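PDB 2FP3: caspase Nc subunit 1 from Drosophila melanogaster, which is the protease domain of the initiator caspase Dronc, a cysteine endopeptidase in the activation cascade of the caspases that carry out apoptosis. Local coordinates for residues N105-Q110 with F149-V154; A238-Y243 with M293-Y298; D265-T270 with F309-F314. The protein carries 2 engineered substitutions. All blocks are in the same frame, centred on the assembly; numbering follows the deposited sequence.

Contact 1: N105-Q110 with F149-V154; sequences NVNQDQ and FRDGSV. Engineered in segment 149-154: Arg150 (natural residue Cys).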
ATOM      1  N   ASN A 105      -3.520 -11.647 -11.574  1.00 57.84           N
ATOM      2  CA  ASN A 105      -4.599 -12.434 -10.995  1.00 54.49           C
ATOM      3  C   ASN A 105      -4.098 -13.626 -10.180  1.00 50.11           C
ATOM      4  O   ASN A 105      -3.254 -14.400 -10.632  1.00 50.37           O
ATOM      5  CB  ASN A 105      -5.547 -12.929 -12.091  1.00 57.69           C
ATOM      6  CG  ASN A 105      -6.199 -11.793 -12.852  1.00 62.56           C
ATOM      7  OD1 ASN A 105      -6.700 -10.839 -12.254  1.00 65.99           O
ATOM      8  ND2 ASN A 105      -6.204 -11.892 -14.177  1.00 64.38           N
ATOM      9  N   VAL A 106      -4.613 -13.766  -8.967  1.00 47.03           N
ATOM     10  CA  VAL A 106      -4.236 -14.879  -8.113  1.00 49.49           C
ATOM     11  C   VAL A 106      -5.442 -15.265  -7.279  1.00 49.35           C
ATOM     12  O   VAL A 106      -6.324 -14.440  -7.034  1.00 48.87           O
ATOM     13  CB  VAL A 106      -3.046 -14.527  -7.167  1.00 49.09           C
ATOM     14  CG1 VAL A 106      -1.790 -14.293  -7.976  1.00 50.33           C
ATOM     15  CG2 VAL A 106      -3.371 -13.307  -6.335  1.00 48.70           C
ATOM     16  N   ASN A 107      -5.484 -16.523  -6.858  1.00 52.46           N
ATOM     17  CA  ASN A 107      -6.586 -17.024  -6.050  1.00 59.49           C
ATOM     18  C   ASN A 107      -6.250 -16.943  -4.568  1.00 60.78           C
ATOM     19  O   ASN A 107      -5.106 -16.713  -4.191  1.00 59.37           O
ATOM     20  CB  ASN A 107      -6.897 -18.475  -6.425  1.00 64.88           C
ATOM     21  CG  ASN A 107      -5.713 -19.396  -6.218  1.00 70.56           C
ATOM     22  OD1 ASN A 107      -5.212 -19.546  -5.105  1.00 73.70           O
ATOM     23  ND2 ASN A 107      -5.257 -20.020  -7.297  1.00 76.02           N
ATOM     24  N   GLN A 108      -7.261 -17.138  -3.734  1.00 64.04           N
ATOM     25  CA  GLN A 108      -7.085 -17.083  -2.295  1.00 70.59           C
ATOM     26  C   GLN A 108      -5.875 -17.888  -1.840  1.00 69.69           C
ATOM     27  O   GLN A 108      -5.099 -17.441  -0.992  1.00 70.66           O
ATOM     28  CB  GLN A 108      -8.336 -17.613  -1.601  1.00 78.79           C
ATOM     29  CG  GLN A 108      -8.276 -17.545  -0.095  1.00 91.22           C
ATOM     30  CD  GLN A 108      -9.578 -17.958   0.548  1.00 98.57           C
ATOM     31  OE1 GLN A 108     -10.656 -17.540   0.119  1.00103.08           O
ATOM     32  NE2 GLN A 108      -9.489 -18.771   1.593  1.00103.41           N
ATOM     33  N   ASP A 109      -5.712 -19.074  -2.410  1.00 71.12           N
ATOM     34  CA  ASP A 109      -4.609 -19.944  -2.037  1.00 72.47           C
ATOM     35  C   ASP A 109      -3.254 -19.414  -2.492  1.00 64.09           C
ATOM     36  O   ASP A 109      -2.287 -19.451  -1.740  1.00 58.47           O
ATOM     37  CB  ASP A 109      -4.835 -21.345  -2.606  1.00 86.70           C
ATOM     38  CG  ASP A 109      -3.871 -22.362  -2.039  1.00101.07           C
ATOM     39  OD1 ASP A 109      -3.868 -22.543  -0.802  1.00109.80           O
ATOM     40  OD2 ASP A 109      -3.116 -22.977  -2.824  1.00109.78           O
ATOM     41  N   GLN A 110      -3.175 -18.928  -3.723  1.00 58.35           N
ATOM     42  CA  GLN A 110      -1.915 -18.402  -4.234  1.00 55.42           C
ATOM     43  C   GLN A 110      -1.519 -17.143  -3.469  1.00 54.05           C
ATOM     44  O   GLN A 110      -0.359 -16.967  -3.089  1.00 51.94           O
ATOM     45  CB  GLN A 110      -2.046 -18.074  -5.716  1.00 56.89           C
ATOM     46  CG  GLN A 110      -2.361 -19.264  -6.596  1.00 60.31           C
ATOM     47  CD  GLN A 110      -2.501 -18.875  -8.057  1.00 62.70           C
ATOM     48  OE1 GLN A 110      -3.295 -17.998  -8.405  1.00 63.89           O
ATOM     49  NE2 GLN A 110      -1.727 -19.527  -8.922  1.00 64.96           N
ATOM     50  N   PHE A 149     -10.836 -12.655  -4.964  1.00 75.14           N
ATOM     51  CA  PHE A 149      -9.666 -13.031  -5.741  1.00 69.38           C
ATOM     52  C   PHE A 149     -10.129 -13.507  -7.121  1.00 66.38           C
ATOM     53  O   PHE A 149     -11.326 -13.509  -7.408  1.00 63.33           O
ATOM     54  CB  PHE A 149      -8.868 -14.135  -5.033  1.00 66.93           C
ATOM     55  CG  PHE A 149      -8.263 -13.702  -3.725  1.00 67.23           C
ATOM     56  CD1 PHE A 149      -8.929 -13.927  -2.523  1.00 67.06           C
ATOM     57  CD2 PHE A 149      -7.043 -13.035  -3.698  1.00 66.65           C
ATOM     58  CE1 PHE A 149      -8.390 -13.492  -1.316  1.00 66.29           C
ATOM     59  CE2 PHE A 149      -6.499 -12.595  -2.495  1.00 65.79           C
ATOM     60  CZ  PHE A 149      -7.173 -12.823  -1.303  1.00 65.55           C
ATOM     61  N   ARG A 150      -9.177 -13.898  -7.964  1.00 67.25           N
ATOM     62  CA  ARG A 150      -9.452 -14.376  -9.320  1.00 70.57           C
ATOM     63  C   ARG A 150     -10.549 -15.444  -9.387  1.00 72.02           C
ATOM     64  O   ARG A 150     -11.477 -15.350 -10.189  1.00 68.11           O
ATOM     65  CB  ARG A 150      -8.166 -14.944  -9.929  1.00 71.35           C
ATOM     66  CG  ARG A 150      -8.350 -15.626 -11.272  1.00 75.29           C
ATOM     67  CD  ARG A 150      -7.668 -16.977 -11.279  1.00 76.85           C
ATOM     68  NE  ARG A 150      -7.450 -17.467 -12.636  1.00 78.64           N
ATOM     69  CZ  ARG A 150      -6.762 -18.566 -12.933  1.00 79.51           C
ATOM     70  NH1 ARG A 150      -6.220 -19.301 -11.967  1.00 78.96           N
ATOM     71  NH2 ARG A 150      -6.602 -18.923 -14.199  1.00 79.12           N
ATOM     72  N   ASP A 151     -10.425 -16.460  -8.541  1.00 72.74           N
ATOM     73  CA  ASP A 151     -11.378 -17.558  -8.495  1.00 75.79           C
ATOM     74  C   ASP A 151     -12.720 -17.154  -7.886  1.00 77.16           C
ATOM     75  O   ASP A 151     -13.587 -17.995  -7.662  1.00 78.91           O
ATOM     76  CB  ASP A 151     -10.774 -18.725  -7.706  1.00 76.50           C
ATOM     77  CG  ASP A 151     -10.429 -18.349  -6.277  1.00 77.28           C
ATOM     78  OD1 ASP A 151      -9.839 -19.191  -5.559  1.00 76.62           O
ATOM     79  OD2 ASP A 151     -10.755 -17.211  -5.873  1.00 76.32           O
ATOM     80  N   GLY A 152     -12.891 -15.865  -7.619  1.00 76.82           N
ATOM     81  CA  GLY A 152     -14.136 -15.399  -7.040  1.00 72.89           C
ATOM     82  C   GLY A 152     -14.253 -15.649  -5.546  1.00 69.17           C
ATOM     83  O   GLY A 152     -15.168 -15.136  -4.906  1.00 72.13           O
ATOM     84  N   SER A 153     -13.333 -16.429  -4.981  1.00 68.93           N
ATOM     85  CA  SER A 153     -13.363 -16.725  -3.552  1.00 67.17           C
ATOM     86  C   SER A 153     -13.169 -15.465  -2.697  1.00 64.89           C
ATOM     87  O   SER A 153     -12.726 -14.428  -3.190  1.00 57.89           O
ATOM     88  CB  SER A 153     -12.289 -17.757  -3.206  1.00 69.50           C
ATOM     89  OG  SER A 153     -10.995 -17.268  -3.502  1.00 77.55           O
ATOM     90  N   VAL A 154     -13.496 -15.567  -1.412  1.00 63.43           N
ATOM     91  CA  VAL A 154     -13.382 -14.438  -0.498  1.00 68.41           C
ATOM     92  C   VAL A 154     -12.678 -14.789   0.813  1.00 69.84           C
ATOM     93  O   VAL A 154     -12.595 -15.959   1.191  1.00 72.71           O
ATOM     94  CB  VAL A 154     -14.771 -13.869  -0.170  1.00 70.54           C
ATOM     95  CG1 VAL A 154     -15.446 -13.385  -1.442  1.00 69.36           C
ATOM     96  CG2 VAL A 154     -15.612 -14.927   0.500  1.00 70.03           C
TER

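Contact 2: A238-Y243 with M293-Y298; sequences ANTPGY and MQTGAY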
ATOM      1  N   ALA A 238      -9.624   3.451   0.618  1.00 78.67           N
ATOM      2  CA  ALA A 238     -10.131   4.497  -0.265  1.00101.37           C
ATOM      3  C   ALA A 238     -11.619   4.559   0.080  1.00113.72           C
ATOM      4  O   ALA A 238     -12.486   4.367  -0.773  1.00122.68           O
ATOM      5  CB  ALA A 238      -9.937   4.108  -1.721  1.00101.03           C
ATOM      6  N   ASN A 239     -11.887   4.824   1.355  1.00119.33           N
ATOM      7  CA  ASN A 239     -13.233   4.884   1.917  1.00120.66           C
ATOM      8  C   ASN A 239     -14.285   5.657   1.126  1.00133.42           C
ATOM      9  O   ASN A 239     -14.448   6.868   1.289  1.00132.41           O
ATOM     10  CB  ASN A 239     -13.155   5.431   3.341  1.00107.15           C
ATOM     11  CG  ASN A 239     -14.244   4.884   4.231  1.00 96.77           C
ATOM     12  OD1 ASN A 239     -14.408   3.669   4.356  1.00 90.68           O
ATOM     13  ND2 ASN A 239     -14.989   5.776   4.866  1.00 90.49           N
ATOM     14  N   THR A 240     -15.004   4.929   0.279  1.00135.47           N
ATOM     15  CA  THR A 240     -16.073   5.475  -0.546  1.00139.58           C
ATOM     16  C   THR A 240     -16.917   4.308  -1.063  1.00143.77           C
ATOM     17  O   THR A 240     -16.400   3.373  -1.678  1.00148.08           O
ATOM     18  CB  THR A 240     -15.523   6.299  -1.730  1.00142.09           C
ATOM     19  OG1 THR A 240     -15.104   7.585  -1.254  1.00137.07           O
ATOM     20  CG2 THR A 240     -16.586   6.483  -2.805  1.00136.78           C
ATOM     21  N   PRO A 241     -18.240   4.372  -0.835  1.00139.67           N
ATOM     22  CA  PRO A 241     -19.254   3.386  -1.214  1.00132.17           C
ATOM     23  C   PRO A 241     -19.562   3.868  -2.592  1.00128.26           C
ATOM     24  O   PRO A 241     -20.769   4.046  -2.927  1.00135.13           O
ATOM     25  CB  PRO A 241     -20.420   3.790  -0.347  1.00133.13           C
ATOM     26  CG  PRO A 241     -20.471   5.339  -0.741  1.00131.09           C
ATOM     27  CD  PRO A 241     -18.903   5.697  -0.701  1.00133.70           C
ATOM     28  N   GLY A 242     -18.521   4.197  -3.363  1.00127.98           N
ATOM     29  CA  GLY A 242     -18.787   4.676  -4.722  1.00123.46           C
ATOM     30  C   GLY A 242     -17.761   3.914  -5.516  1.00129.46           C
ATOM     31  O   GLY A 242     -16.729   3.499  -4.899  1.00120.32           O
ATOM     32  N   TYR A 243     -17.983   3.705  -6.810  1.00132.64           N
ATOM     33  CA  TYR A 243     -17.024   2.974  -7.621  1.00143.41           C
ATOM     34  C   TYR A 243     -16.786   3.598  -8.991  1.00150.05           C
ATOM     35  O   TYR A 243     -15.734   3.388  -9.589  1.00151.45           O
ATOM     36  CB  TYR A 243     -17.439   1.493  -7.759  1.00153.70           C
ATOM     37  CG  TYR A 243     -18.935   1.192  -7.758  1.00159.17           C
ATOM     38  CD1 TYR A 243     -19.394  -0.117  -7.585  1.00161.63           C
ATOM     39  CD2 TYR A 243     -19.888   2.201  -7.924  1.00161.80           C
ATOM     40  CE1 TYR A 243     -20.759  -0.413  -7.577  1.00164.73           C
ATOM     41  CE2 TYR A 243     -21.257   1.914  -7.916  1.00164.78           C
ATOM     42  CZ  TYR A 243     -21.683   0.607  -7.742  1.00165.58           C
ATOM     43  OH  TYR A 243     -23.029   0.320  -7.725  1.00166.12           O
ATOM     44  N   MET A 293     -18.527  14.267   2.868  1.00199.03           N
ATOM     45  CA  MET A 293     -17.241  14.932   3.089  1.00197.04           C
ATOM     46  C   MET A 293     -16.047  13.968   3.123  1.00200.73           C
ATOM     47  O   MET A 293     -16.059  12.978   3.856  1.00202.15           O
ATOM     48  CB  MET A 293     -17.279  15.741   4.394  1.00191.98           C
ATOM     49  CG  MET A 293     -18.472  16.688   4.537  1.00182.92           C
ATOM     50  SD  MET A 293     -18.495  18.065   3.365  1.00177.39           S
ATOM     51  CE  MET A 293     -19.627  17.441   2.117  1.00173.87           C
ATOM     52  N   GLN A 294     -15.024  14.269   2.322  1.00197.06           N
ATOM     53  CA  GLN A 294     -13.796  13.466   2.246  1.00180.58           C
ATOM     54  C   GLN A 294     -13.995  11.983   1.927  1.00176.00           C
ATOM     55  O   GLN A 294     -15.109  11.466   2.004  1.00191.91           O
ATOM     56  CB  GLN A 294     -13.000  13.629   3.544  1.00177.25           C
ATOM     57  CG  GLN A 294     -12.231  14.947   3.618  1.00159.58           C
ATOM     58  CD  GLN A 294     -11.933  15.385   5.038  1.00150.44           C
ATOM     59  OE1 GLN A 294     -11.078  16.239   5.272  1.00146.83           O
ATOM     60  NE2 GLN A 294     -12.652  14.812   5.994  1.00147.16           N
ATOM     61  N   THR A 295     -12.908  11.301   1.567  1.00163.99           N
ATOM     62  CA  THR A 295     -12.986   9.886   1.214  1.00131.54           C
ATOM     63  C   THR A 295     -11.888   9.000   1.809  1.00110.10           C
ATOM     64  O   THR A 295     -12.182   8.019   2.491  1.00112.08           O
ATOM     65  CB  THR A 295     -12.970   9.704  -0.319  1.00131.62           C
ATOM     66  OG1 THR A 295     -11.760  10.254  -0.850  1.00131.19           O
ATOM     67  CG2 THR A 295     -14.157  10.410  -0.956  1.00130.74           C
ATOM     68  N   GLY A 296     -10.629   9.341   1.540  1.00 91.96           N
ATOM     69  CA  GLY A 296      -9.513   8.553   2.045  1.00 66.59           C
ATOM     70  C   GLY A 296      -9.473   8.381   3.553  1.00 55.10           C
ATOM     71  O   GLY A 296      -9.904   9.264   4.294  1.00 46.12           O
ATOM     72  N   ALA A 297      -8.947   7.245   4.010  1.00 43.98           N
ATOM     73  CA  ALA A 297      -8.859   6.955   5.440  1.00 39.73           C
ATOM     74  C   ALA A 297      -7.790   5.903   5.749  1.00 39.49           C
ATOM     75  O   ALA A 297      -7.384   5.150   4.873  1.00 43.73           O
ATOM     76  CB  ALA A 297     -10.220   6.468   5.950  1.00 33.53           C
ATOM     77  N   TYR A 298      -7.322   5.856   6.994  1.00 39.22           N
ATOM     78  CA  TYR A 298      -6.333   4.856   7.389  1.00 36.06           C
ATOM     79  C   TYR A 298      -6.341   4.646   8.893  1.00 35.95           C
ATOM     80  O   TYR A 298      -6.736   5.538   9.642  1.00 35.89           O
ATOM     81  CB  TYR A 298      -4.920   5.267   6.949  1.00 36.18           C
ATOM     82  CG  TYR A 298      -4.377   6.509   7.639  1.00 34.37           C
ATOM     83  CD1 TYR A 298      -4.611   7.788   7.119  1.00 30.59           C
ATOM     84  CD2 TYR A 298      -3.592   6.402   8.790  1.00 31.92           C
ATOM     85  CE1 TYR A 298      -4.062   8.924   7.719  1.00 29.03           C
ATOM     86  CE2 TYR A 298      -3.050   7.530   9.399  1.00 32.27           C
ATOM     87  CZ  TYR A 298      -3.281   8.785   8.860  1.00 30.70           C
ATOM     88  OH  TYR A 298      -2.709   9.891   9.453  1.00 31.27           O
TER

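Contact 3: D265-T270 with F309-F314; sequences DHAHDT and FNPGFF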
ATOM      1  N   ASP A 265       5.456  14.359  -5.553  1.00 48.85           N
ATOM      2  CA  ASP A 265       5.786  15.742  -5.235  1.00 47.76           C
ATOM      3  C   ASP A 265       6.217  16.004  -3.798  1.00 45.40           C
ATOM      4  O   ASP A 265       6.933  16.972  -3.537  1.00 45.11           O
ATOM      5  CB  ASP A 265       4.610  16.660  -5.587  1.00 53.38           C
ATOM      6  CG  ASP A 265       4.219  16.579  -7.071  1.00 61.08           C
ATOM      7  OD1 ASP A 265       5.125  16.640  -7.937  1.00 63.12           O
ATOM      8  OD2 ASP A 265       3.009  16.466  -7.373  1.00 60.79           O
ATOM      9  N   HIS A 266       5.829  15.144  -2.860  1.00 42.65           N
ATOM     10  CA  HIS A 266       6.190  15.403  -1.474  1.00 39.81           C
ATOM     11  C   HIS A 266       6.976  14.364  -0.680  1.00 38.29           C
ATOM     12  O   HIS A 266       7.402  14.648   0.435  1.00 39.45           O
ATOM     13  CB  HIS A 266       4.928  15.762  -0.698  1.00 41.34           C
ATOM     14  CG  HIS A 266       4.158  16.889  -1.302  1.00 43.92           C
ATOM     15  ND1 HIS A 266       2.974  16.699  -1.984  1.00 44.71           N
ATOM     16  CD2 HIS A 266       4.413  18.217  -1.346  1.00 43.34           C
ATOM     17  CE1 HIS A 266       2.534  17.865  -2.422  1.00 44.31           C
ATOM     18  NE2 HIS A 266       3.389  18.801  -2.047  1.00 44.80           N
ATOM     19  N   ALA A 267       7.169  13.173  -1.229  1.00 36.98           N
ATOM     20  CA  ALA A 267       7.912  12.138  -0.515  1.00 38.89           C
ATOM     21  C   ALA A 267       9.316  12.587  -0.074  1.00 39.95           C
ATOM     22  O   ALA A 267       9.842  12.127   0.935  1.00 38.93           O
ATOM     23  CB  ALA A 267       8.006  10.878  -1.378  1.00 38.19           C
ATOM     24  N   HIS A 268       9.913  13.489  -0.836  1.00 40.95           N
ATOM     25  CA  HIS A 268      11.248  14.012  -0.541  1.00 44.63           C
ATOM     26  C   HIS A 268      11.258  14.881   0.705  1.00 46.93           C
ATOM     27  O   HIS A 268      12.314  15.116   1.289  1.00 46.89           O
ATOM     28  CB  HIS A 268      11.710  14.898  -1.692  1.00 44.50           C
ATOM     29  CG  HIS A 268      10.901  16.153  -1.830  1.00 41.85           C
ATOM     30  ND1 HIS A 268      11.169  17.297  -1.108  1.00 43.41           N
ATOM     31  CD2 HIS A 268       9.786  16.422  -2.554  1.00 41.36           C
ATOM     32  CE1 HIS A 268      10.258  18.216  -1.379  1.00 38.85           C
ATOM     33  NE2 HIS A 268       9.406  17.709  -2.253  1.00 40.24           N
ATOM     34  N   ASP A 269      10.078  15.342   1.111  1.00 52.52           N
ATOM     35  CA  ASP A 269       9.968  16.275   2.227  1.00 57.88           C
ATOM     36  C   ASP A 269       8.982  15.938   3.348  1.00 51.69           C
ATOM     37  O   ASP A 269       9.144  16.386   4.490  1.00 47.70           O
ATOM     38  CB  ASP A 269       9.559  17.635   1.653  1.00 70.67           C
ATOM     39  CG  ASP A 269      10.223  18.788   2.346  1.00 84.83           C
ATOM     40  OD1 ASP A 269      10.794  18.569   3.435  1.00 94.66           O
ATOM     41  OD2 ASP A 269      10.168  19.915   1.805  1.00 91.47           O
ATOM     42  N   THR A 270       7.953  15.165   3.039  1.00 45.73           N
ATOM     43  CA  THR A 270       6.951  14.914   4.057  1.00 43.62           C
ATOM     44  C   THR A 270       6.691  13.455   4.421  1.00 41.18           C
ATOM     45  O   THR A 270       6.707  12.573   3.570  1.00 41.81           O
ATOM     46  CB  THR A 270       5.629  15.676   3.665  1.00 42.72           C
ATOM     47  OG1 THR A 270       4.557  14.762   3.422  1.00 47.18           O
ATOM     48  CG2 THR A 270       5.857  16.503   2.420  1.00 38.43           C
ATOM     49  N   PHE A 309      10.464   8.732   3.450  1.00 36.49           N
ATOM     50  CA  PHE A 309      11.002   7.787   2.490  1.00 37.85           C
ATOM     51  C   PHE A 309      12.408   8.161   1.999  1.00 39.32           C
ATOM     52  O   PHE A 309      13.132   7.308   1.465  1.00 38.80           O
ATOM     53  CB  PHE A 309      10.029   7.648   1.310  1.00 34.97           C
ATOM     54  CG  PHE A 309       8.777   6.864   1.638  1.00 35.81           C
ATOM     55  CD1 PHE A 309       8.811   5.473   1.740  1.00 36.21           C
ATOM     56  CD2 PHE A 309       7.570   7.515   1.867  1.00 31.73           C
ATOM     57  CE1 PHE A 309       7.661   4.745   2.071  1.00 32.48           C
ATOM     58  CE2 PHE A 309       6.417   6.800   2.200  1.00 33.32           C
ATOM     59  CZ  PHE A 309       6.467   5.408   2.303  1.00 32.68           C
ATOM     60  N   ASN A 310      12.789   9.424   2.197  1.00 39.28           N
ATOM     61  CA  ASN A 310      14.096   9.926   1.767  1.00 37.88           C
ATOM     62  C   ASN A 310      14.437   9.385   0.380  1.00 38.00           C
ATOM     63  O   ASN A 310      15.517   8.833   0.156  1.00 40.65           O
ATOM     64  CB  ASN A 310      15.178   9.514   2.765  1.00 35.11           C
ATOM     65  CG  ASN A 310      14.950  10.098   4.147  1.00 36.65           C
ATOM     66  OD1 ASN A 310      14.690  11.291   4.288  1.00 37.67           O
ATOM     67  ND2 ASN A 310      15.058   9.263   5.177  1.00 35.95           N
ATOM     68  N   PRO A 311      13.528   9.553  -0.584  1.00 37.70           N
ATOM     69  CA  PRO A 311      13.860   9.017  -1.906  1.00 38.30           C
ATOM     70  C   PRO A 311      15.120   9.613  -2.518  1.00 42.62           C
ATOM     71  O   PRO A 311      15.349  10.820  -2.453  1.00 44.47           O
ATOM     72  CB  PRO A 311      12.614   9.325  -2.721  1.00 34.73           C
ATOM     73  CG  PRO A 311      12.198  10.637  -2.174  1.00 34.35           C
ATOM     74  CD  PRO A 311      12.387  10.480  -0.663  1.00 34.93           C
ATOM     75  N   GLY A 312      15.935   8.747  -3.103  1.00 46.61           N
ATOM     76  CA  GLY A 312      17.161   9.179  -3.750  1.00 48.74           C
ATOM     77  C   GLY A 312      18.299   9.621  -2.847  1.00 49.53           C
ATOM     78  O   GLY A 312      19.231  10.265  -3.318  1.00 51.96           O
ATOM     79  N   PHE A 313      18.252   9.284  -1.563  1.00 50.82           N
ATOM     80  CA  PHE A 313      19.316   9.690  -0.654  1.00 47.03           C
ATOM     81  C   PHE A 313      19.589   8.611   0.386  1.00 46.86           C
ATOM     82  O   PHE A 313      18.663   7.935   0.845  1.00 48.44           O
ATOM     83  CB  PHE A 313      18.933  10.987   0.052  1.00 46.67           C
ATOM     84  CG  PHE A 313      20.102  11.714   0.653  1.00 47.45           C
ATOM     85  CD1 PHE A 313      20.921  12.518  -0.143  1.00 47.62           C
ATOM     86  CD2 PHE A 313      20.408  11.570   2.008  1.00 46.83           C
ATOM     87  CE1 PHE A 313      22.024  13.169   0.401  1.00 46.51           C
ATOM     88  CE2 PHE A 313      21.504  12.212   2.562  1.00 45.38           C
ATOM     89  CZ  PHE A 313      22.318  13.017   1.757  1.00 46.04           C
ATOM     90  N   PHE A 314      20.857   8.448   0.766  1.00 50.87           N
ATOM     91  CA  PHE A 314      21.221   7.437   1.751  1.00 52.53           C
ATOM     92  C   PHE A 314      22.267   7.909   2.737  1.00 56.46           C
ATOM     93  O   PHE A 314      22.962   8.881   2.487  1.00 54.89           O
ATOM     94  CB  PHE A 314      21.718   6.165   1.058  1.00 50.79           C
ATOM     95  CG  PHE A 314      22.730   6.410  -0.032  1.00 52.43           C
ATOM     96  CD1 PHE A 314      22.319   6.668  -1.334  1.00 53.98           C
ATOM     97  CD2 PHE A 314      24.091   6.343   0.234  1.00 52.77           C
ATOM     98  CE1 PHE A 314      23.251   6.848  -2.360  1.00 54.29           C
ATOM     99  CE2 PHE A 314      25.031   6.525  -0.784  1.00 53.55           C
ATOM    100  CZ  PHE A 314      24.607   6.775  -2.083  1.00 53.00           C
TER
HETATM  101  O   HOH W   1       8.546  10.725   2.622  1.00 39.98           O

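Contact 1: N105-Q110 with F149-V154
Phe149 and Gln108 make up the densely packed part of this contact, where the loop between antiparallel strands 146-148 and 154-156, opening with a type I turn from Phe149 to Gly152, meets the start of helix 108-119. Gln108 CA sits over one face of the Phe149 ring, 3.9 Å from the centroid and displaced toward the rim, a CH-pi contact. Val106 O lies at the edge of the same ring and also accepts from Arg150 N at 3.0 Å, fairly straight (162° at the hydrogen).

The outer side is looser and more polar. The engineered Arg150 is exposed and touches mainly through its base, Arg150 CB lying 3.9 Å from Asn105 CB. Asp151 OD1 is 3.1 Å from Asn107 CB, while Asp151 OD2 accepts from Ser153 N, an Asx turn. The Val154 side chain is about 8 Å from that of His137, probably an active-site residue.

Asn107 and Gln110 close a capping box: Asn107 OD1 accepts from Gln110 N, and Asn107 N donates to Gln110 OE1. The chemistry thus sets a CH-pi contact and one backbone bond beside a capped helix start, whose positive end may favour the Asp151 carboxylate.

Contact 2: A238-Y243 with M293-Y298
Ala238 and Asn239 pass Gly296 and Thr295 in antiparallel order: Ala238 CA is 4.7 Å from Gly296 CA, and Asn239 CA is 5.1 Å from Thr295 CA. Regular pairing is not kept up here. Asn239 N stands 3.4 Å from Thr295 O, but the angle is too poor for a hydrogen bond. The carbonyl oxygens Asn239 O and Thr295 O face each other at 2.8 Å as two acceptors, which gives no attraction; the Thr295 carbonyl also comes implausibly close to Asn239 CB in the model, so its exact position is doubtful. The backbones therefore meet by proximity, not by a strand ladder.

Two side-chain meetings lie along this approach. Thr240 OG1, anti to its own carbonyl carbon (chi1 -78°), rests against the methyl side of Thr295, 3.0 Å from Thr295 CG2. The same hydroxyl donates to Asn239 O at 2.7 Å; the donor meets that carbonyl from the side, at 100° to the C=O bond and 34° out of its plane. Further toward the strand, Asn239 CB meets Ala297 CB at 4.1 Å, a small apolar touch.

The Asn239 side chain is about 6 Å from that of Ala184, the inferred active-site position, altered in this structure. In related caspases the loop after this strand borders the substrate groove, and the location here is consistent with that role.

Backbone hydrogen bonds between Ala297 and Tyr237 mark where the pairing of strands 233-237 and 297-301 begins, so the contact lies just beyond the end of that antiparallel pair. Helix 251-266 packs on it through Tyr255 against Ala238 and Thr251 against Thr240, while helix 272-284 brings Val283 to Thr295 and Ser280 OG to Gly296 O.

Contact 3: D265-T270 with F309-F314
Ala267 and Pro311 have the most surface buried in this contact, and Pro311 CD and CG do the touching. Pro311 CD lies 3.4 Å from Ala267 O and 3.7 Å from His268 CA, so the ring abuts the peptide linking Ala267 and His268. Pro311 CG adds an apolar contact with Ala267 CB at 4.3 Å. Ala267 points its CB toward the facing segment, whereas the His268 ring leads away from it, back to Asp265, where His268 NE2 makes a weak bond to Asp265 O.

Phe309, third in buried area, takes part chiefly through its backbone. Its amide is too far from Ala267 O for a direct bond, and a water fills the gap. This water accepts from Phe309 N at 2.9 Å and donates to Ala267 O at 2.5 Å and to Thr270 O at 2.8 Å. Three backbone groups are thus tied through one bridging molecule, and the carbonyls of Ala267 and Thr270 find a donor in it. The Phe309 side chain packs on Leu272 of helix 272-284.

Local bonding curls the 265-270 segment: His266 O accepts from Asp269 N and from Thr270 N, the latter at 2.7 Å. Asn310, by contrast, is held by long-range side-chain bonds, its OD1 accepting from His43 N and its ND2 donating to Met55 O, which fixes the residue that precedes the proline.

Asn310 to Phe313 form a type II beta turn, closed by Phe313 N to Asn310 O at 3.3 Å. Pro311 and Gly312 occupy its two central positions, and the positive phi of Gly312 (73°) suits that turn. The arrangement is a Pro-Gly turn near the carboxyl end, packed against the 265-270 segment that continues from helix 251-266, away from the catalytic positions.

In the fold
Contact 1 closes first along the chain; contacts 2 and 3 follow with alternating segments, since helix 251-266 runs from the loop of 238-243 to 265-270, and strand 297-301 leads from 293-298 toward 309-314. Helix 272-284 touches both. The centres of contacts 1 and 2 are 24 Å apart, those of 2 and 3 are 26 Å apart, and those of 1 and 3, on opposite sides of the chain's centre, 35 Å. Contacts 1 and 2 adjoin different strands of one mixed sheet. Contact 2 comes within about 6 Å of Ala184 and contact 1 within about 8 Å of His137, side chain to side chain, while contact 3 lies away from these sites.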